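Local coordinates for protein xyloglucan-specific endo-beta-1,4-glucanase BoGH9A (Bacteroides ovatus, PDB 6DHT) that cleaves internal beta-1,4-glucosidic linkages in the backbone of xyloglucan, releasing xyloglucan oligosaccharides for a gut bacterium, at residues N21-Y26 / S105-A110; A267-A272 / F343-E348; A299-Y304 / F351-E356. All coordinates share one frame; numbering follows the deposited sequence.

Contact 1: N21-Y26 / S105-A110; sequences NQLGYY and SPLADA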
ATOM      1  N   ASN A  21      18.018   7.453   5.957  1.00 15.53           N
ATOM      2  CA  ASN A  21      17.397   6.155   5.765  1.00 16.58           C
ATOM      3  C   ASN A  21      17.994   5.185   6.779  1.00 13.41           C
ATOM      4  O   ASN A  21      19.164   4.819   6.710  1.00 14.09           O
ATOM      5  CB  ASN A  21      17.673   5.702   4.342  1.00 15.70           C
ATOM      6  CG  ASN A  21      17.036   4.364   4.019  1.00 13.76           C
ATOM      7  OD1 ASN A  21      16.993   3.461   4.859  1.00 14.52           O
ATOM      8  ND2 ASN A  21      16.577   4.213   2.777  1.00 14.76           N
ATOM      9  N   GLN A  22      17.164   4.783   7.734  1.00 13.91           N
ATOM     10  CA  GLN A  22      17.641   3.977   8.866  1.00 13.81           C
ATOM     11  C   GLN A  22      17.842   2.515   8.531  1.00 15.18           C
ATOM     12  O   GLN A  22      18.289   1.745   9.378  1.00 18.02           O
ATOM     13  CB  GLN A  22      16.679   4.108  10.037  1.00 14.80           C
ATOM     14  CG  GLN A  22      16.625   5.525  10.626  1.00 14.68           C
ATOM     15  CD  GLN A  22      15.544   5.709  11.661  1.00 14.69           C
ATOM     16  OE1 GLN A  22      15.025   4.739  12.216  1.00 15.32           O
ATOM     17  NE2 GLN A  22      15.148   6.966  11.898  1.00 16.40           N
ATOM     18  N   LEU A  23      17.506   2.107   7.298  1.00 14.24           N
ATOM     19  CA  LEU A  23      17.817   0.755   6.865  1.00 17.65           C
ATOM     20  C   LEU A  23      19.187   0.737   6.190  1.00 15.10           C
ATOM     21  O   LEU A  23      19.966  -0.201   6.377  1.00 17.38           O
ATOM     22  CB  LEU A  23      16.746   0.238   5.919  1.00 17.16           C
ATOM     23  CG  LEU A  23      15.321   0.225   6.451  1.00 22.45           C
ATOM     24  CD1 LEU A  23      14.472  -0.727   5.579  1.00 19.68           C
ATOM     25  CD2 LEU A  23      15.186  -0.143   7.917  1.00 19.86           C
ATOM     26  N   GLY A  24      19.494   1.790   5.434  1.00 14.68           N
ATOM     27  CA  GLY A  24      20.785   1.917   4.779  1.00 14.68           C
ATOM     28  C   GLY A  24      20.633   2.206   3.296  1.00 15.38           C
ATOM     29  O   GLY A  24      19.573   2.652   2.845  1.00 15.57           O
ATOM     30  N   TYR A  25      21.698   1.946   2.545  1.00 15.65           N
ATOM     31  CA  TYR A  25      21.795   2.358   1.151  1.00 16.50           C
ATOM     32  C   TYR A  25      22.332   1.273   0.258  1.00 18.19           C
ATOM     33  O   TYR A  25      23.198   0.499   0.659  1.00 17.29           O
ATOM     34  CB  TYR A  25      22.741   3.553   1.012  1.00 17.21           C
ATOM     35  CG  TYR A  25      22.363   4.693   1.885  1.00 18.46           C
ATOM     36  CD1 TYR A  25      21.414   5.639   1.490  1.00 15.84           C
ATOM     37  CD2 TYR A  25      22.965   4.855   3.123  1.00 19.38           C
ATOM     38  CE1 TYR A  25      21.047   6.681   2.315  1.00 17.99           C
ATOM     39  CE2 TYR A  25      22.618   5.896   3.945  1.00 20.99           C
ATOM     40  CZ  TYR A  25      21.664   6.809   3.535  1.00 21.18           C
ATOM     41  OH  TYR A  25      21.301   7.855   4.350  1.00 22.93           O
ATOM     42  N   TYR A  26      21.812   1.202  -0.965  1.00 16.51           N
ATOM     43  CA  TYR A  26      22.413   0.318  -1.961  1.00 13.82           C
ATOM     44  C   TYR A  26      23.764   0.888  -2.396  1.00 16.14           C
ATOM     45  O   TYR A  26      23.938   2.114  -2.384  1.00 17.74           O
ATOM     46  CB  TYR A  26      21.515   0.149  -3.200  1.00 16.57           C
ATOM     47  CG  TYR A  26      20.218  -0.594  -2.913  1.00 17.15           C
ATOM     48  CD1 TYR A  26      20.156  -1.975  -2.955  1.00 15.03           C
ATOM     49  CD2 TYR A  26      19.084   0.106  -2.534  1.00 14.37           C
ATOM     50  CE1 TYR A  26      18.970  -2.654  -2.659  1.00 15.02           C
ATOM     51  CE2 TYR A  26      17.896  -0.560  -2.239  1.00 14.24           C
ATOM     52  CZ  TYR A  26      17.860  -1.925  -2.278  1.00 14.36           C
ATOM     53  OH  TYR A  26      16.682  -2.545  -1.954  1.00 13.87           O
ATOM     54  N   SER A 105      15.186  -5.408   1.138  1.00 14.93           N
ATOM     55  CA  SER A 105      14.521  -6.694   1.062  1.00 14.40           C
ATOM     56  C   SER A 105      13.774  -7.041   2.347  1.00 15.16           C
ATOM     57  O   SER A 105      12.613  -7.504   2.281  1.00 13.88           O
ATOM     58  CB  SER A 105      15.528  -7.782   0.673  1.00 16.74           C
ATOM     59  OG  SER A 105      14.912  -9.057   0.628  1.00 21.72           O
ATOM     60  N   PRO A 106      14.376  -6.803   3.534  1.00 14.02           N
ATOM     61  CA  PRO A 106      13.604  -7.112   4.752  1.00 13.64           C
ATOM     62  C   PRO A 106      12.360  -6.246   4.882  1.00 13.74           C
ATOM     63  O   PRO A 106      11.369  -6.719   5.424  1.00 14.96           O
ATOM     64  CB  PRO A 106      14.599  -6.845   5.883  1.00 13.45           C
ATOM     65  CG  PRO A 106      15.946  -7.007   5.233  1.00 16.44           C
ATOM     66  CD  PRO A 106      15.777  -6.474   3.849  1.00 16.12           C
ATOM     67  N   LEU A 107      12.407  -5.019   4.383  1.00 13.45           N
ATOM     68  CA  LEU A 107      11.248  -4.140   4.382  1.00 12.67           C
ATOM     69  C   LEU A 107      10.150  -4.679   3.448  1.00 13.49           C
ATOM     70  O   LEU A 107       8.991  -4.790   3.834  1.00 12.55           O
ATOM     71  CB  LEU A 107      11.684  -2.730   3.974  1.00 12.26           C
ATOM     72  CG  LEU A 107      10.561  -1.708   3.788  1.00 12.61           C
ATOM     73  CD1 LEU A 107       9.901  -1.373   5.115  1.00 12.97           C
ATOM     74  CD2 LEU A 107      11.082  -0.477   3.180  1.00 13.88           C
ATOM     75  N   ALA A 108      10.527  -5.038   2.226  1.00 12.66           N
ATOM     76  CA  ALA A 108       9.562  -5.554   1.273  1.00 12.82           C
ATOM     77  C   ALA A 108       8.893  -6.820   1.807  1.00 11.84           C
ATOM     78  O   ALA A 108       7.678  -6.972   1.714  1.00 11.92           O
ATOM     79  CB  ALA A 108      10.234  -5.843  -0.062  1.00 13.76           C
ATOM     80  N   ASP A 109       9.674  -7.698   2.412  1.00 12.35           N
ATOM     81  CA  ASP A 109       9.164  -8.948   2.946  1.00 12.83           C
ATOM     82  C   ASP A 109       8.267  -8.701   4.140  1.00 11.70           C
ATOM     83  O   ASP A 109       7.180  -9.286   4.247  1.00 13.54           O
ATOM     84  CB  ASP A 109      10.319  -9.885   3.350  1.00 14.20           C
ATOM     85  CG  ASP A 109      11.098 -10.448   2.154  1.00 17.01           C
ATOM     86  OD1 ASP A 109      10.802 -10.113   1.000  1.00 15.19           O
ATOM     87  OD2 ASP A 109      12.041 -11.224   2.415  1.00 19.79           O
ATOM     88  N   ALA A 110       8.709  -7.839   5.047  1.00 12.41           N
ATOM     89  CA  ALA A 110       7.882  -7.525   6.226  1.00 13.16           C
ATOM     90  C   ALA A 110       6.536  -6.869   5.868  1.00 11.97           C
ATOM     91  O   ALA A 110       5.503  -7.164   6.460  1.00 12.38           O
ATOM     92  CB  ALA A 110       8.644  -6.646   7.194  1.00 12.11           C
TER

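Contact 2: A267-A272 / F343-E348; sequences AALDFA and FWAASE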
ATOM      1  N   ALA A 267     -17.922  -1.386  -5.059  1.00 19.14           N
ATOM      2  CA  ALA A 267     -17.577  -2.747  -4.655  1.00 18.47           C
ATOM      3  C   ALA A 267     -17.619  -3.714  -5.826  1.00 20.79           C
ATOM      4  O   ALA A 267     -16.718  -4.543  -6.014  1.00 19.34           O
ATOM      5  CB  ALA A 267     -18.487  -3.227  -3.529  1.00 21.50           C
ATOM      6  N   ALA A 268     -18.693  -3.635  -6.607  1.00 18.61           N
ATOM      7  CA  ALA A 268     -18.846  -4.508  -7.740  1.00 18.07           C
ATOM      8  C   ALA A 268     -17.712  -4.321  -8.744  1.00 16.60           C
ATOM      9  O   ALA A 268     -17.184  -5.293  -9.260  1.00 17.79           O
ATOM     10  CB  ALA A 268     -20.187  -4.270  -8.409  1.00 21.52           C
ATOM     11  N   LEU A 269     -17.363  -3.068  -9.006  1.00 19.57           N
ATOM     12  CA  LEU A 269     -16.318  -2.787  -9.991  1.00 19.20           C
ATOM     13  C   LEU A 269     -14.904  -3.135  -9.498  1.00 19.29           C
ATOM     14  O   LEU A 269     -14.116  -3.692 -10.252  1.00 18.13           O
ATOM     15  CB  LEU A 269     -16.387  -1.342 -10.449  1.00 19.50           C
ATOM     16  CG  LEU A 269     -17.629  -1.048 -11.295  1.00 18.47           C
ATOM     17  CD1 LEU A 269     -17.783   0.420 -11.474  1.00 18.56           C
ATOM     18  CD2 LEU A 269     -17.529  -1.737 -12.639  1.00 18.74           C
ATOM     19  N   ASP A 270     -14.583  -2.800  -8.251  1.00 18.80           N
ATOM     20  CA  ASP A 270     -13.255  -3.158  -7.730  1.00 15.99           C
ATOM     21  C   ASP A 270     -13.136  -4.686  -7.640  1.00 16.27           C
ATOM     22  O   ASP A 270     -12.094  -5.266  -7.944  1.00 17.92           O
ATOM     23  CB  ASP A 270     -13.029  -2.535  -6.376  1.00 16.13           C
ATOM     24  CG  ASP A 270     -12.830  -1.036  -6.449  1.00 16.97           C
ATOM     25  OD1 ASP A 270     -12.420  -0.539  -7.515  1.00 19.33           O
ATOM     26  OD2 ASP A 270     -13.102  -0.325  -5.445  1.00 16.48           O
ATOM     27  N   PHE A 271     -14.233  -5.367  -7.283  1.00 15.15           N
ATOM     28  CA  PHE A 271     -14.296  -6.819  -7.352  1.00 14.81           C
ATOM     29  C   PHE A 271     -14.061  -7.319  -8.797  1.00 16.73           C
ATOM     30  O   PHE A 271     -13.267  -8.235  -9.040  1.00 14.41           O
ATOM     31  CB  PHE A 271     -15.684  -7.284  -6.835  1.00 16.24           C
ATOM     32  CG  PHE A 271     -15.940  -8.760  -6.926  1.00 18.92           C
ATOM     33  CD1 PHE A 271     -16.318  -9.306  -8.122  1.00 15.43           C
ATOM     34  CD2 PHE A 271     -15.872  -9.585  -5.821  1.00 17.35           C
ATOM     35  CE1 PHE A 271     -16.606 -10.653  -8.242  1.00 17.72           C
ATOM     36  CE2 PHE A 271     -16.145 -10.939  -5.917  1.00 19.97           C
ATOM     37  CZ  PHE A 271     -16.528 -11.484  -7.137  1.00 19.17           C
ATOM     38  N   ALA A 272     -14.758  -6.717  -9.758  1.00 17.15           N
ATOM     39  CA  ALA A 272     -14.639  -7.147 -11.145  1.00 17.34           C
ATOM     40  C   ALA A 272     -13.213  -6.965 -11.648  1.00 15.95           C
ATOM     41  O   ALA A 272     -12.654  -7.857 -12.263  1.00 15.11           O
ATOM     42  CB  ALA A 272     -15.619  -6.391 -12.011  1.00 17.34           C
ATOM     43  N   PHE A 343     -13.283   2.374 -15.461  1.00 17.44           N
ATOM     44  CA  PHE A 343     -12.102   2.335 -16.333  1.00 18.97           C
ATOM     45  C   PHE A 343     -11.192   1.176 -15.986  1.00 15.49           C
ATOM     46  O   PHE A 343     -10.747   0.421 -16.855  1.00 15.93           O
ATOM     47  CB  PHE A 343     -11.321   3.635 -16.252  1.00 19.22           C
ATOM     48  CG  PHE A 343     -10.041   3.616 -17.026  1.00 17.55           C
ATOM     49  CD1 PHE A 343     -10.079   3.646 -18.402  1.00 19.84           C
ATOM     50  CD2 PHE A 343      -8.804   3.590 -16.393  1.00 18.01           C
ATOM     51  CE1 PHE A 343      -8.925   3.641 -19.137  1.00 17.38           C
ATOM     52  CE2 PHE A 343      -7.646   3.583 -17.129  1.00 17.08           C
ATOM     53  CZ  PHE A 343      -7.701   3.611 -18.507  1.00 16.93           C
ATOM     54  N   TRP A 344     -10.905   1.029 -14.698  1.00 15.88           N
ATOM     55  CA  TRP A 344     -10.016  -0.047 -14.261  1.00 15.37           C
ATOM     56  C   TRP A 344     -10.635  -1.423 -14.560  1.00 13.98           C
ATOM     57  O   TRP A 344      -9.994  -2.290 -15.172  1.00 14.58           O
ATOM     58  CB  TRP A 344      -9.628   0.128 -12.772  1.00 14.40           C
ATOM     59  CG  TRP A 344      -8.782  -0.985 -12.260  1.00 12.58           C
ATOM     60  CD1 TRP A 344      -7.831  -1.675 -12.943  1.00 16.64           C
ATOM     61  CD2 TRP A 344      -8.852  -1.587 -10.958  1.00 13.17           C
ATOM     62  NE1 TRP A 344      -7.297  -2.677 -12.160  1.00 13.77           N
ATOM     63  CE2 TRP A 344      -7.889  -2.624 -10.925  1.00 13.41           C
ATOM     64  CE3 TRP A 344      -9.606  -1.329  -9.809  1.00 15.20           C
ATOM     65  CZ2 TRP A 344      -7.696  -3.431  -9.807  1.00 12.89           C
ATOM     66  CZ3 TRP A 344      -9.401  -2.134  -8.687  1.00 15.56           C
ATOM     67  CH2 TRP A 344      -8.447  -3.166  -8.701  1.00 15.06           C
ATOM     68  N   ALA A 345     -11.895  -1.613 -14.180  1.00 16.03           N
ATOM     69  CA  ALA A 345     -12.559  -2.875 -14.459  1.00 16.28           C
ATOM     70  C   ALA A 345     -12.667  -3.224 -15.947  1.00 13.19           C
ATOM     71  O   ALA A 345     -12.384  -4.335 -16.332  1.00 15.32           O
ATOM     72  CB  ALA A 345     -13.959  -2.902 -13.829  1.00 17.19           C
ATOM     73  N   ALA A 346     -13.087  -2.256 -16.757  1.00 16.23           N
ATOM     74  CA  ALA A 346     -13.235  -2.518 -18.189  1.00 17.68           C
ATOM     75  C   ALA A 346     -11.868  -2.843 -18.772  1.00 16.44           C
ATOM     76  O   ALA A 346     -11.756  -3.739 -19.612  1.00 17.17           O
ATOM     77  CB  ALA A 346     -13.855  -1.327 -18.868  1.00 18.78           C
ATOM     78  N   SER A 347     -10.828  -2.124 -18.334  1.00 14.86           N
ATOM     79  CA  SER A 347      -9.464  -2.395 -18.825  1.00 15.19           C
ATOM     80  C   SER A 347      -9.024  -3.820 -18.490  1.00 15.70           C
ATOM     81  O   SER A 347      -8.575  -4.561 -19.362  1.00 16.09           O
ATOM     82  CB  SER A 347      -8.462  -1.383 -18.278  1.00 14.58           C
ATOM     83  OG  SER A 347      -8.725  -0.093 -18.778  1.00 16.09           O
ATOM     84  N   GLU A 348      -9.200  -4.237 -17.236  1.00 15.88           N
ATOM     85  CA  GLU A 348      -8.831  -5.582 -16.860  1.00 14.28           C
ATOM     86  C   GLU A 348      -9.631  -6.615 -17.642  1.00 15.27           C
ATOM     87  O   GLU A 348      -9.091  -7.629 -18.017  1.00 14.68           O
ATOM     88  CB  GLU A 348      -9.011  -5.788 -15.345  1.00 15.60           C
ATOM     89  CG  GLU A 348      -8.119  -4.936 -14.458  1.00 14.73           C
ATOM     90  CD  GLU A 348      -6.642  -5.374 -14.464  1.00 18.05           C
ATOM     91  OE1 GLU A 348      -6.243  -6.330 -15.191  1.00 18.07           O
ATOM     92  OE2 GLU A 348      -5.860  -4.735 -13.717  1.00 16.88           O
TER

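Contact 3: A299-Y304 / F351-E356; sequences AAEKAY and FSTGKE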
ATOM      1  N   ALA A 299     -17.006 -14.663 -12.314  1.00 18.73           N
ATOM      2  CA  ALA A 299     -17.494 -13.782 -11.266  1.00 21.59           C
ATOM      3  C   ALA A 299     -17.326 -12.315 -11.629  1.00 19.26           C
ATOM      4  O   ALA A 299     -18.188 -11.477 -11.357  1.00 20.48           O
ATOM      5  CB  ALA A 299     -16.770 -14.073  -9.964  1.00 22.51           C
ATOM      6  N   ALA A 300     -16.175 -12.003 -12.229  1.00 17.44           N
ATOM      7  CA  ALA A 300     -15.893 -10.639 -12.654  1.00 20.63           C
ATOM      8  C   ALA A 300     -16.899 -10.105 -13.660  1.00 15.52           C
ATOM      9  O   ALA A 300     -17.361  -8.976 -13.545  1.00 18.89           O
ATOM     10  CB  ALA A 300     -14.486 -10.569 -13.260  1.00 15.44           C
ATOM     11  N   GLU A 301     -17.231 -10.941 -14.647  1.00 18.44           N
ATOM     12  CA  GLU A 301     -18.138 -10.527 -15.712  1.00 21.99           C
ATOM     13  C   GLU A 301     -19.545 -10.316 -15.146  1.00 18.96           C
ATOM     14  O   GLU A 301     -20.206  -9.337 -15.475  1.00 21.37           O
ATOM     15  CB  GLU A 301     -18.110 -11.537 -16.875  1.00 22.96           C
ATOM     16  CG  GLU A 301     -16.740 -11.580 -17.582  1.00 23.75           C
ATOM     17  CD  GLU A 301     -16.764 -12.179 -18.975  1.00 33.18           C
ATOM     18  OE1 GLU A 301     -16.424 -13.370 -19.115  1.00 34.60           O
ATOM     19  OE2 GLU A 301     -17.082 -11.442 -19.933  1.00 37.51           O
ATOM     20  N   LYS A 302     -19.945 -11.166 -14.204  1.00 22.02           N
ATOM     21  CA  LYS A 302     -21.237 -10.993 -13.545  1.00 23.88           C
ATOM     22  C   LYS A 302     -21.260  -9.718 -12.684  1.00 25.07           C
ATOM     23  O   LYS A 302     -22.253  -9.003 -12.637  1.00 23.61           O
ATOM     24  CB  LYS A 302     -21.585 -12.212 -12.679  1.00 26.26           C
ATOM     25  CG  LYS A 302     -22.026 -13.449 -13.458  1.00 34.61           C
ATOM     26  CD  LYS A 302     -22.786 -14.440 -12.581  1.00 33.92           C
ATOM     27  CE  LYS A 302     -24.182 -13.915 -12.202  1.00 39.84           C
ATOM     28  NZ  LYS A 302     -24.928 -14.851 -11.307  1.00 34.85           N
ATOM     29  N   ALA A 303     -20.162  -9.413 -11.996  1.00 22.57           N
ATOM     30  CA  ALA A 303     -20.124  -8.199 -11.196  1.00 21.53           C
ATOM     31  C   ALA A 303     -20.146  -6.942 -12.056  1.00 19.40           C
ATOM     32  O   ALA A 303     -20.799  -5.961 -11.726  1.00 21.40           O
ATOM     33  CB  ALA A 303     -18.877  -8.190 -10.298  1.00 21.16           C
ATOM     34  N   TYR A 304     -19.410  -6.959 -13.165  1.00 19.00           N
ATOM     35  CA  TYR A 304     -19.402  -5.813 -14.043  1.00 18.57           C
ATOM     36  C   TYR A 304     -20.809  -5.586 -14.624  1.00 20.31           C
ATOM     37  O   TYR A 304     -21.284  -4.451 -14.690  1.00 22.44           O
ATOM     38  CB  TYR A 304     -18.360  -6.030 -15.150  1.00 19.45           C
ATOM     39  CG  TYR A 304     -18.151  -4.828 -16.025  1.00 22.69           C
ATOM     40  CD1 TYR A 304     -18.904  -4.647 -17.175  1.00 22.66           C
ATOM     41  CD2 TYR A 304     -17.185  -3.879 -15.718  1.00 22.93           C
ATOM     42  CE1 TYR A 304     -18.728  -3.550 -17.971  1.00 28.29           C
ATOM     43  CE2 TYR A 304     -16.997  -2.773 -16.514  1.00 23.38           C
ATOM     44  CZ  TYR A 304     -17.771  -2.618 -17.646  1.00 31.18           C
ATOM     45  OH  TYR A 304     -17.595  -1.520 -18.445  1.00 39.55           O
ATOM     46  N   PHE A 351      -8.263  -6.963 -21.100  1.00 16.44           N
ATOM     47  CA  PHE A 351      -7.015  -7.719 -21.191  1.00 14.83           C
ATOM     48  C   PHE A 351      -7.189  -9.197 -20.867  1.00 17.47           C
ATOM     49  O   PHE A 351      -6.491 -10.040 -21.423  1.00 21.93           O
ATOM     50  CB  PHE A 351      -5.912  -7.064 -20.343  1.00 16.54           C
ATOM     51  CG  PHE A 351      -5.481  -5.728 -20.896  1.00 16.93           C
ATOM     52  CD1 PHE A 351      -5.035  -5.623 -22.215  1.00 17.44           C
ATOM     53  CD2 PHE A 351      -5.555  -4.585 -20.133  1.00 20.56           C
ATOM     54  CE1 PHE A 351      -4.683  -4.409 -22.741  1.00 20.78           C
ATOM     55  CE2 PHE A 351      -5.196  -3.358 -20.655  1.00 19.29           C
ATOM     56  CZ  PHE A 351      -4.750  -3.270 -21.961  1.00 19.47           C
ATOM     57  N   SER A 352      -8.165  -9.533 -20.035  1.00 17.12           N
ATOM     58  CA  SER A 352      -8.418 -10.938 -19.736  1.00 17.23           C
ATOM     59  C   SER A 352      -9.281 -11.683 -20.772  1.00 19.78           C
ATOM     60  O   SER A 352      -9.142 -12.889 -20.896  1.00 23.36           O
ATOM     61  CB  SER A 352      -9.073 -11.084 -18.376  1.00 20.18           C
ATOM     62  OG  SER A 352      -8.197 -10.567 -17.369  1.00 19.48           O
ATOM     63  N   THR A 353     -10.145 -10.970 -21.491  1.00 18.68           N
ATOM     64  CA  THR A 353     -11.068 -11.624 -22.430  1.00 19.56           C
ATOM     65  C   THR A 353     -10.786 -11.279 -23.880  1.00 21.04           C
ATOM     66  O   THR A 353     -11.197 -12.021 -24.777  1.00 20.47           O
ATOM     67  CB  THR A 353     -12.550 -11.257 -22.162  1.00 16.54           C
ATOM     68  OG1 THR A 353     -12.813  -9.902 -22.544  1.00 19.32           O
ATOM     69  CG2 THR A 353     -12.934 -11.502 -20.712  1.00 22.39           C
ATOM     70  N   GLY A 354     -10.146 -10.143 -24.123  1.00 18.90           N
ATOM     71  CA  GLY A 354      -9.914  -9.678 -25.479  1.00 19.43           C
ATOM     72  C   GLY A 354     -11.117  -9.028 -26.127  1.00 19.62           C
ATOM     73  O   GLY A 354     -11.017  -8.556 -27.263  1.00 21.91           O
ATOM     74  N   LYS A 355     -12.239  -8.970 -25.419  1.00 20.97           N
ATOM     75  CA  LYS A 355     -13.488  -8.484 -26.022  1.00 19.46           C
ATOM     76  C   LYS A 355     -13.559  -6.971 -26.220  1.00 20.30           C
ATOM     77  O   LYS A 355     -13.362  -6.172 -25.291  1.00 17.71           O
ATOM     78  CB  LYS A 355     -14.706  -8.993 -25.246  1.00 20.65           C
ATOM     79  CG  LYS A 355     -14.837 -10.483 -25.248  1.00 22.13           C
ATOM     80  CD  LYS A 355     -16.106 -10.935 -24.552  1.00 27.14           C
ATOM     81  CE  LYS A 355     -16.355 -12.416 -24.788  1.00 38.78           C
ATOM     82  NZ  LYS A 355     -17.544 -12.890 -24.043  1.00 39.37           N
ATOM     83  N   GLU A 356     -13.839  -6.574 -27.454  1.00 18.23           N
ATOM     84  CA  GLU A 356     -13.897  -5.171 -27.831  1.00 19.99           C
ATOM     85  C   GLU A 356     -14.967  -4.403 -27.055  1.00 20.56           C
ATOM     86  O   GLU A 356     -14.864  -3.199 -26.834  1.00 19.14           O
ATOM     87  CB  GLU A 356     -14.105  -5.042 -29.354  1.00 23.43           C
ATOM     88  CG  GLU A 356     -12.992  -5.693 -30.164  1.00 26.57           C
ATOM     89  CD  GLU A 356     -13.248  -5.697 -31.671  1.00 38.18           C
ATOM     90  OE1 GLU A 356     -14.335  -5.263 -32.112  1.00 28.39           O
ATOM     91  OE2 GLU A 356     -12.348  -6.132 -32.419  1.00 37.85           O
TER
HETATM   92  O   HOH W   1     -16.063 -13.690 -21.644  1.00 42.70           O

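Contact 1: N21-Y26 / S105-A110
Leu23 meets Leu107 through a single methyl branch: CD1 of Leu23 lies 3.8 Å from CB of Leu107 and 4.2 Å from its CD2. The two side chains run across each other at about a right angle, so the touch is between one methyl and the near flank of the other leucine, not along the length of both. Both leucines point from their backbones toward the opposite segment. In Leu107, CG lies anti to the backbone N (chi1 174°), which carries the isobutyl group out from the first turn of helix 105-117; the Leu23 methyl meets its CB and, more distantly, CD2. The same Leu107 side chain also packs on Leu557 and Ala561 of helix 551-567 and on Met471 of helix 461-474, and Leu23 thus adds a loop residue to a helical cluster. Behind Leu23 the loop is shaped by Asn21, whose OD1 grips two backbone amides. Leu23 N lies 2.8 Å from Asn21 OD1, in its carbonyl plane, completing an Asx turn; Gly24 N, 3.1 Å from the same OD1, sits above the plane. Gly24 has phi/psi of 128°/-161°, angles at which a beta carbon would collide with the carbonyl oxygen of Leu23, which favours glycine. Tyr26 makes a looser approach: its hydroxyl OH comes to 4.5 Å from Ser105 N, while its hydrogen bonds go to Asp565 OD1 and Leu104 N, just ahead of helix 105-117. The contact is thus a small, mainly apolar seam between two domains, joining a loop of the N-terminal immunoglobulin-like domain to the first helix of the catalytic domain, a two-domain layout found in a subgroup of family 9 glycoside hydrolases.

Contact 2: A267-A272 / F343-E348
Segments 267-272 and 343-348, of helices 265-281 and 339-353, run in roughly the same direction, their axes 32° apart and 8.3 Å at closest approach, with the alpha carbons of Ala272 and Ala345 facing each other at 5.8 Å. Ala345 points at the other helix, and its CB is the centre of the apolar contact: it sits 3.7 Å from the carbonyl O of Leu269, 3.9 Å from CD2 of the Leu269 side chain and 4.3 Å from CB of Ala272. With small residues at Ala272 and Ala345 the backbones come close, and the Ala345 methyl rests on the Leu269 carbonyl. The contact joins helices 265-281 and 339-353 within the (alpha/alpha)6 barrel of the family 9 catalytic domain, and Leu269 also packs on Tyr304 and Ala307 of helix 292-309. Trp344 makes the second part of the contact. With CG anti to the backbone N (chi1 177°), its six-membered ring extends toward Asp270, whose OD1 lies 3.6 Å from CZ3 of Trp344. This oxygen is at the ring edge, near the ring plane, where it probably meets weakly positive C-H groups; the carboxylate and ring planes themselves are tilted 46° apart. Trp344 NE1 donates to OE2 of Glu348, one turn on, at 3.0 Å; OE2 accepts with its anti lone pair and lies slightly off the indole plane. The other oxygen of Glu348 is salt-bridged to Arg280, which probably helps to fix the acceptor and hence the indole. A leucine in place of Trp344 would probably leave Glu348 OE2 without its indole donor and open a gap beside the Asp270 carboxylate.

Contact 3: A299-Y304 / F351-E356
Glu301 and Lys355 meet chiefly through a water. The bridging molecule donates to Glu301 OE1 at 2.6 Å and accepts from Lys355 NZ at 2.9 Å, linking two opposite charges whose nearest atoms, Glu301 OE2 and Lys355 NZ, are 4.4 Å apart, too far for a direct salt bridge. The lysine chain is stretched out, its outer torsions all near 180°, which carries the ammonium back across the turn toward helix 292-309. The attraction between the two groups is probably softened by solvent at this surface site. The other carboxylate oxygen of Glu301, OE2, is hydrogen-bonded to the hydroxyl of Tyr358, so both oxygens have partners. The van der Waals part of the contact is slight: CG2 of Thr353 lies 4.2 Å from Glu301 OE2, with the methyl facing the carboxylate. Here, within the (alpha/alpha)6 catalytic domain, helix 339-353 ends and gives way to helix 356-364. Gly354 leaves the helix with positive phi (79°), and Lys355 takes the N-cap position of the next. Within the turn, Thr353 OG1 accepts from Lys355 N at 3.1 Å, an ST turn, and also bonds to the carbonyl of Leu349.

Overall arrangement
From the N terminus, contact 1 comes first: it closes a long loop that takes in most of the strands of the immunoglobulin-like domain and brings 21-26 against the start of helix 105-117. That loop is complete before contact 2 opens, and contacts 2 and 3 lie on the opposite side of the chain's centre, their centres about 33 and 38 Å from that of contact 1. Contact 2 closes a loop of 70 residues, about half of them helical, and contact 3 one of 46. The two cross, their segments alternating along the chain. Both use helix 339-353, which contact 2 ties to helix 265-281 and contact 3, at its C-terminal end, to helix 292-309. Phe271 packing on Ala303 joins them directly.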